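Local coordinates for protein ACDH-11, isoform b (Caenorhabditis elegans, PDB 4Y9J) that belongs to the acyl-CoA dehydrogenase family of flavoproteins and holds flavin-adenine dinucleotide in an assembly of four chains, at residues L24-L38 and V50-T62. Numbering follows the deposited sequence.
Sequences LHNPYKDDPILDRTL and VAADLSKFGDRIT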
# COMPACT_ATOMS: atom_id res chain seq x y z
N LEU B 24 -22.10 -18.16 9.86
CA LEU B 24 -22.04 -19.19 8.84
C LEU B 24 -22.20 -20.51 9.52
O LEU B 24 -21.35 -20.98 10.40
CB LEU B 24 -20.72 -19.17 8.07
CG LEU B 24 -20.56 -20.25 7.03
CD1 LEU B 24 -21.62 -20.05 5.97
CD2 LEU B 24 -19.16 -20.31 6.43
N HIS B 25 -23.28 -21.15 9.16
CA HIS B 25 -23.55 -22.47 9.72
C HIS B 25 -23.01 -23.55 8.79
O HIS B 25 -22.76 -23.27 7.64
CB HIS B 25 -25.06 -22.65 9.90
CG HIS B 25 -25.71 -21.59 10.74
ND1 HIS B 25 -25.55 -21.54 12.11
CD2 HIS B 25 -26.56 -20.59 10.43
CE1 HIS B 25 -26.26 -20.53 12.59
NE2 HIS B 25 -26.86 -19.93 11.59
N ASN B 26 -22.83 -24.77 9.31
CA ASN B 26 -22.39 -25.93 8.50
C ASN B 26 -23.21 -25.94 7.22
O ASN B 26 -24.44 -26.13 7.31
CB ASN B 26 -22.62 -27.23 9.28
CG ASN B 26 -22.18 -28.48 8.51
OD1 ASN B 26 -22.54 -28.66 7.36
ND2 ASN B 26 -21.43 -29.33 9.15
N PRO B 27 -22.58 -25.73 6.03
CA PRO B 27 -23.36 -25.55 4.83
C PRO B 27 -24.02 -26.82 4.27
O PRO B 27 -24.86 -26.71 3.41
CB PRO B 27 -22.36 -24.94 3.86
CG PRO B 27 -21.06 -25.46 4.30
CD PRO B 27 -21.17 -25.41 5.77
N TYR B 28 -23.63 -27.99 4.73
CA TYR B 28 -24.28 -29.19 4.32
C TYR B 28 -25.56 -29.28 5.15
O TYR B 28 -26.63 -29.38 4.61
CB TYR B 28 -23.41 -30.43 4.56
CG TYR B 28 -24.12 -31.64 4.03
CD1 TYR B 28 -24.22 -31.86 2.68
CD2 TYR B 28 -24.83 -32.47 4.87
CE1 TYR B 28 -24.94 -32.93 2.17
CE2 TYR B 28 -25.57 -33.53 4.36
CZ TYR B 28 -25.61 -33.75 3.00
OH TYR B 28 -26.35 -34.84 2.52
N LYS B 29 -25.45 -29.18 6.46
CA LYS B 29 -26.60 -29.32 7.35
C LYS B 29 -27.64 -28.21 7.17
O LYS B 29 -28.80 -28.43 7.31
CB LYS B 29 -26.16 -29.30 8.79
CG LYS B 29 -25.42 -30.56 9.20
CD LYS B 29 -24.85 -30.46 10.60
CE LYS B 29 -24.04 -31.69 10.90
NZ LYS B 29 -23.49 -31.63 12.27
N ASP B 30 -27.16 -27.00 6.88
CA ASP B 30 -27.98 -25.82 6.86
C ASP B 30 -28.61 -25.66 5.51
O ASP B 30 -29.54 -24.81 5.40
CB ASP B 30 -27.10 -24.60 7.19
CG ASP B 30 -27.93 -23.32 7.53
OD1 ASP B 30 -28.63 -23.29 8.60
OD2 ASP B 30 -27.84 -22.35 6.74
N ASP B 31 -28.15 -26.39 4.48
CA ASP B 31 -28.69 -26.16 3.13
C ASP B 31 -30.16 -26.64 3.10
O ASP B 31 -30.44 -27.77 3.52
CB ASP B 31 -27.89 -26.86 2.02
CG ASP B 31 -28.25 -26.35 0.60
OD1 ASP B 31 -29.19 -26.89 -0.04
OD2 ASP B 31 -27.55 -25.44 0.09
N PRO B 32 -31.07 -25.81 2.55
CA PRO B 32 -32.47 -26.16 2.36
C PRO B 32 -32.74 -27.44 1.59
O PRO B 32 -33.62 -28.18 1.97
CB PRO B 32 -33.00 -24.97 1.58
CG PRO B 32 -32.23 -23.82 2.12
CD PRO B 32 -30.85 -24.38 2.27
N ILE B 33 -32.02 -27.70 0.50
CA ILE B 33 -32.35 -28.84 -0.34
C ILE B 33 -31.26 -29.82 -0.72
O ILE B 33 -31.59 -30.86 -1.27
CB ILE B 33 -32.94 -28.46 -1.70
CG1 ILE B 33 -32.01 -27.62 -2.51
CG2 ILE B 33 -34.34 -27.85 -1.60
CD1 ILE B 33 -32.42 -27.68 -3.96
N LEU B 34 -30.00 -29.52 -0.46
CA LEU B 34 -28.90 -30.43 -0.79
C LEU B 34 -29.04 -31.87 -0.29
O LEU B 34 -28.87 -32.81 -1.05
CB LEU B 34 -27.58 -29.85 -0.27
CG LEU B 34 -26.37 -30.64 -0.70
CD1 LEU B 34 -26.38 -30.87 -2.21
CD2 LEU B 34 -25.17 -29.84 -0.23
N ASP B 35 -29.26 -32.02 1.01
CA ASP B 35 -29.36 -33.35 1.58
C ASP B 35 -30.60 -34.09 1.01
O ASP B 35 -30.50 -35.27 0.67
CB ASP B 35 -29.42 -33.27 3.11
CG ASP B 35 -29.53 -34.67 3.79
OD1 ASP B 35 -28.51 -35.41 3.83
OD2 ASP B 35 -30.61 -34.99 4.32
N ARG B 36 -31.77 -33.43 0.94
CA ARG B 36 -32.98 -34.05 0.36
C ARG B 36 -32.72 -34.52 -1.07
O ARG B 36 -33.17 -35.59 -1.43
CB ARG B 36 -34.21 -33.13 0.43
CG ARG B 36 -34.79 -32.97 1.83
CD ARG B 36 -36.24 -32.54 1.86
NE ARG B 36 -36.59 -31.28 1.18
CZ ARG B 36 -36.29 -30.05 1.62
NH1 ARG B 36 -35.61 -29.87 2.74
NH2 ARG B 36 -36.68 -28.99 0.91
N THR B 37 -31.97 -33.75 -1.84
CA THR B 37 -31.67 -34.03 -3.24
C THR B 37 -30.74 -35.21 -3.38
O THR B 37 -30.98 -36.08 -4.23
CB THR B 37 -31.01 -32.81 -3.89
OG1 THR B 37 -31.88 -31.70 -3.75
CG2 THR B 37 -30.70 -33.06 -5.37
N LEU B 38 -29.72 -35.29 -2.53
CA LEU B 38 -28.81 -36.45 -2.52
C LEU B 38 -29.52 -37.76 -2.12
O LEU B 38 -29.26 -38.84 -2.67
CB LEU B 38 -27.60 -36.22 -1.58
CG LEU B 38 -26.71 -35.02 -1.91
CD1 LEU B 38 -25.53 -34.94 -0.92
CD2 LEU B 38 -26.30 -35.05 -3.38
N VAL B 50 -21.70 -40.65 1.45
CA VAL B 50 -21.52 -39.36 0.85
C VAL B 50 -21.94 -38.27 1.79
O VAL B 50 -21.20 -37.27 1.95
CB VAL B 50 -22.22 -39.29 -0.50
CG1 VAL B 50 -22.21 -37.90 -1.06
CG2 VAL B 50 -21.55 -40.26 -1.46
N ALA B 51 -23.05 -38.46 2.48
CA ALA B 51 -23.52 -37.44 3.40
C ALA B 51 -22.60 -37.32 4.59
O ALA B 51 -22.41 -36.22 5.08
CB ALA B 51 -24.93 -37.72 3.90
N ALA B 52 -22.04 -38.42 5.07
CA ALA B 52 -21.10 -38.27 6.20
C ALA B 52 -19.86 -37.49 5.76
O ALA B 52 -19.42 -36.61 6.48
CB ALA B 52 -20.72 -39.58 6.82
N ASP B 53 -19.35 -37.75 4.56
CA ASP B 53 -18.20 -36.97 4.10
C ASP B 53 -18.51 -35.46 4.00
O ASP B 53 -17.74 -34.61 4.44
CB ASP B 53 -17.70 -37.46 2.76
CG ASP B 53 -16.46 -36.72 2.31
OD1 ASP B 53 -15.38 -36.80 2.97
OD2 ASP B 53 -16.53 -36.11 1.28
N LEU B 54 -19.65 -35.13 3.44
CA LEU B 54 -20.02 -33.78 3.21
C LEU B 54 -20.33 -33.04 4.49
O LEU B 54 -19.94 -31.87 4.64
CB LEU B 54 -21.20 -33.70 2.24
CG LEU B 54 -20.89 -34.20 0.83
CD1 LEU B 54 -22.22 -34.19 0.09
CD2 LEU B 54 -19.89 -33.29 0.10
N SER B 55 -21.00 -33.71 5.41
CA SER B 55 -21.29 -33.12 6.68
C SER B 55 -20.01 -32.78 7.48
O SER B 55 -19.90 -31.68 8.05
CB SER B 55 -22.20 -34.03 7.50
OG SER B 55 -22.63 -33.30 8.63
N LYS B 56 -19.04 -33.70 7.46
CA LYS B 56 -17.74 -33.50 8.09
C LYS B 56 -17.03 -32.35 7.41
O LYS B 56 -16.54 -31.43 8.09
CB LYS B 56 -16.92 -34.79 8.10
CG LYS B 56 -15.47 -34.63 8.60
CD LYS B 56 -14.79 -35.99 8.80
CE LYS B 56 -13.31 -35.79 9.05
NZ LYS B 56 -12.54 -36.95 8.53
N PHE B 57 -17.05 -32.33 6.08
CA PHE B 57 -16.44 -31.23 5.35
C PHE B 57 -17.07 -29.90 5.67
O PHE B 57 -16.38 -28.86 5.72
CB PHE B 57 -16.46 -31.53 3.85
CG PHE B 57 -15.69 -30.58 3.00
CD1 PHE B 57 -14.32 -30.32 3.25
CD2 PHE B 57 -16.28 -29.96 1.95
CE1 PHE B 57 -13.63 -29.47 2.45
CE2 PHE B 57 -15.60 -29.07 1.13
CZ PHE B 57 -14.26 -28.81 1.40
N GLY B 58 -18.38 -29.86 5.84
CA GLY B 58 -19.06 -28.67 6.28
C GLY B 58 -18.56 -28.08 7.58
O GLY B 58 -18.53 -26.86 7.69
N ASP B 59 -18.17 -28.91 8.53
CA ASP B 59 -17.57 -28.41 9.76
C ASP B 59 -16.15 -27.92 9.52
O ASP B 59 -15.67 -26.98 10.20
CB ASP B 59 -17.53 -29.43 10.85
CG ASP B 59 -18.90 -29.80 11.39
OD1 ASP B 59 -19.89 -29.01 11.34
OD2 ASP B 59 -18.99 -30.92 11.93
N ARG B 60 -15.48 -28.52 8.56
CA ARG B 60 -14.18 -28.01 8.17
C ARG B 60 -14.28 -26.66 7.50
O ARG B 60 -13.37 -25.81 7.63
CB ARG B 60 -13.47 -28.98 7.28
CG ARG B 60 -11.99 -28.67 7.17
CD ARG B 60 -11.19 -29.62 6.28
NE ARG B 60 -9.76 -29.41 6.53
CZ ARG B 60 -8.76 -30.20 6.17
NH1 ARG B 60 -8.92 -31.28 5.43
NH2 ARG B 60 -7.56 -29.86 6.53
N ILE B 61 -15.35 -26.43 6.74
CA ILE B 61 -15.59 -25.15 6.11
C ILE B 61 -15.72 -24.07 7.20
O ILE B 61 -15.10 -23.02 7.09
CB ILE B 61 -16.86 -25.14 5.22
CG1 ILE B 61 -16.82 -26.13 4.05
CG2 ILE B 61 -17.20 -23.76 4.72
CD1 ILE B 61 -15.80 -25.88 3.04
N THR B 62 -16.56 -24.30 8.21
CA THR B 62 -16.83 -23.28 9.19
C THR B 62 -15.62 -23.09 10.14
O THR B 62 -15.26 -21.96 10.45
CB THR B 62 -18.08 -23.56 10.04
OG1 THR B 62 -17.95 -24.80 10.74
CG2 THR B 62 -19.37 -23.50 9.16
O HOH W 1 -21.04 -33.27 10.94
O HOH W 2 -21.93 -29.38 12.91
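With CG anti to the backbone N in both Asn26 (chi1 -180°) and Tyr28 (chi1 -176°), an amide and a phenol are laid against Ser55 and Asp59 of helix 50-62. Asn26 heads an Asx turn, and the pairing illustrates how one amide can fold its own loop and dock it on a helix, here in the AidB-like N-terminal domain of an acyl-CoA dehydrogenase. Its OD1 accepts from Tyr28 N in the carbonyl plane and from Lys29 N above that plane, which fixes the amide's rotation. Asn26 ND2 gives both hydrogens across the contact, one to Ser55 O at 3.0 Å, on a lone pair, the other to Asp59 OD1 at 2.7 Å, striking the carboxylate from above its plane. Amide and carboxylate stand nearly perpendicular, 84° apart. Gly58 CA lies only 3.6 Å from Asn26 OD1, so the loop sits close on the helix backbone.

Next along helix 50-62, toward its N-terminal side, the Tyr28 ring lies across Leu54, Tyr28 CD1 meeting Leu54 CB at 3.6 Å, while Leu38 CD1 comes in at the ring edge and touches Leu54 CD1 tip to tip. Tyr28 OH donates to the anti lone pair of Asp35 OD1, an oxygen also hydrogen-bonded to Tyr47 OH. At the C-terminal end of the 50-62 segment, Thr62 CG2 rests 3.4 Å from Leu24 O. Asp30 and Asp31, with salt bridges to Arg335 and Arg328, tie the loop to helix 304-338. Lys29 extends over Ser55, and a water accepts from Lys29 NZ at 2.8 Å and donates to Asp59 OD1 at 2.6 Å.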